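Local coordinates for uncharacterized protein (Bacteroides fragilis, PDB 4FR9), which is of unknown function but has a fold resembling that of beta-lactamase-inhibitor proteins and belongs to a PepSY-like family of the PepSY clan, at residues Val77-Ala80 with Phe81-Ser85. Residues are numbered along the deposited sequence; the frame is centred on the assembly and turned at random.
Sequences VLTA and FMESS
Phe-81 and Met-82 continue the helix of Val-77 and Leu-78 by regular i to i+4 bonds, Phe-81 N to Val-77 O and Met-82 N to Leu-78 O, both 2.9 Å and nearly straight at the hydrogen, whereas Glu-83 N bends its bond to Thr-79 O (2.9 Å, 140° at the hydrogen) and adds a weak one to Ala-80 O. Just beyond, the side chain of Ser-84 folds back: OG, lying between its own backbone N and carbonyl carbon (chi1 79°), reaches Phe-81 O at 2.8 Å. Ser-84 N also bonds to that oxygen, at 3.1 Å, so two donors of one residue grip a single carbonyl, while OG in addition receives the amide of Tyr-86 in the chain leaving the helix. Leu-78, which also touches Ile-70, and Met-82, a selenomethionine, run side by side and point the same way; in the conformer described, one of two, CD1 of Leu-78 lies 4.1 Å from SE of Met-82. Thr-79 and Glu-83 pair in the same fashion one position on; the extended glutamate brings OE2 to 3.3 Å from the methyl CG2 of Thr-79, a contact with carbon; the hydroxyl OG1 is bonded to Pro-75 O. Phe-81, with CG anti to its N (chi1 174°), sends its buried ring away from this turn to Leu-119, Val-109 and Val-111. Together with Val-77 on Phe-107 and Ala-80 on Phe-121, it packs helix 75-83 against strands 105-112 and 118-121 of the antiparallel sheet.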
loop_
_atom_site.group_PDB
_atom_site.type_symbol
_atom_site.label_atom_id
_atom_site.label_comp_id
_atom_site.label_asym_id
_atom_site.label_seq_id
_atom_site.Cartn_x
_atom_site.Cartn_y
_atom_site.Cartn_z
ATOM N N VAL A 77 -10.677 -3.832 -12.477
ATOM C CA VAL A 77 -10.573 -4.285 -11.094
ATOM C C VAL A 77 -11.927 -4.186 -10.410
ATOM O O VAL A 77 -12.344 -5.099 -9.707
ATOM C CB VAL A 77 -9.485 -3.553 -10.331
ATOM C CG1 VAL A 77 -9.389 -4.052 -8.890
ATOM C CG2 VAL A 77 -8.141 -3.745 -11.033
ATOM N N LEU A 78 -12.622 -3.054 -10.597
ATOM C CA LEU A 78 -13.974 -2.938 -10.037
ATOM C C LEU A 78 -14.866 -4.064 -10.567
ATOM O O LEU A 78 -15.591 -4.688 -9.804
ATOM C CB LEU A 78 -14.560 -1.569 -10.378
ATOM C CG LEU A 78 -16.012 -1.366 -9.877
ATOM C CD1 LEU A 78 -16.115 -1.470 -8.381
ATOM C CD2 LEU A 78 -16.554 -0.014 -10.439
ATOM N N THR A 79 -14.798 -4.315 -11.873
ATOM C CA THR A 79 -15.583 -5.382 -12.482
ATOM C C THR A 79 -15.238 -6.726 -11.841
ATOM O O THR A 79 -16.139 -7.467 -11.460
ATOM C CB THR A 79 -15.367 -5.430 -14.010
ATOM O OG1 THR A 79 -15.847 -4.226 -14.603
ATOM C CG2 THR A 79 -16.048 -6.638 -14.645
ATOM N N ALA A 80 -13.951 -7.012 -11.705
ATOM C CA ALA A 80 -13.541 -8.288 -11.115
ATOM C C ALA A 80 -14.069 -8.433 -9.693
ATOM O O ALA A 80 -14.522 -9.495 -9.274
ATOM C CB ALA A 80 -12.026 -8.414 -11.140
ATOM N N PHE A 81 -14.001 -7.368 -8.901
ATOM C CA PHE A 81 -14.503 -7.446 -7.528
ATOM C C PHE A 81 -15.998 -7.729 -7.543
ATOM O O PHE A 81 -16.492 -8.584 -6.805
ATOM C CB PHE A 81 -14.207 -6.162 -6.753
ATOM C CG PHE A 81 -14.840 -6.167 -5.393
ATOM C CD1 PHE A 81 -14.399 -7.059 -4.419
ATOM C CD2 PHE A 81 -15.956 -5.419 -5.118
ATOM C CE1 PHE A 81 -15.029 -7.166 -3.223
ATOM C CE2 PHE A 81 -16.566 -5.495 -3.914
ATOM C CZ PHE A 81 -16.138 -6.379 -2.969
HETATM N N MSE A 82 -16.739 -6.997 -8.374
HETATM C CA MSE A 82 -18.185 -7.153 -8.388
HETATM C C MSE A 82 -18.660 -8.487 -8.962
HETATM O O MSE A 82 -19.786 -8.903 -8.688
HETATM C CB MSE A 82 -18.814 -5.984 -9.116
HETATM C CG MSE A 82 -18.667 -4.701 -8.375
HETATM SE SE MSE A 82 -19.732 -3.285 -9.140
HETATM C CE MSE A 82 -21.464 -3.882 -8.563
ATOM N N GLU A 83 -17.802 -9.159 -9.734
ATOM C CA GLU A 83 -18.067 -10.520 -10.241
ATOM C C GLU A 83 -17.679 -11.603 -9.227
ATOM O O GLU A 83 -18.030 -12.777 -9.417
ATOM C CB GLU A 83 -17.276 -10.752 -11.540
ATOM C CG GLU A 83 -17.755 -9.988 -12.746
ATOM C CD GLU A 83 -16.825 -10.162 -13.956
ATOM O OE1 GLU A 83 -15.696 -10.626 -13.772
ATOM O OE2 GLU A 83 -17.160 -9.727 -15.090
ATOM N N SER A 84 -16.883 -11.259 -8.226
ATOM C CA SER A 84 -16.260 -12.235 -7.330
ATOM C C SER A 84 -17.237 -12.787 -6.318
ATOM O O SER A 84 -18.318 -12.244 -6.088
ATOM C CB SER A 84 -15.082 -11.621 -6.585
ATOM O OG SER A 84 -15.494 -10.818 -5.492
ATOM N N SER A 85 -16.805 -13.869 -5.650
ATOM C CA SER A 85 -17.526 -14.511 -4.553
ATOM C C SER A 85 -17.691 -13.601 -3.341
ATOM O O SER A 85 -18.457 -13.902 -2.427
ATOM C CB SER A 85 -16.763 -15.774 -4.092
ATOM O OG SER A 85 -16.431 -16.639 -5.172
#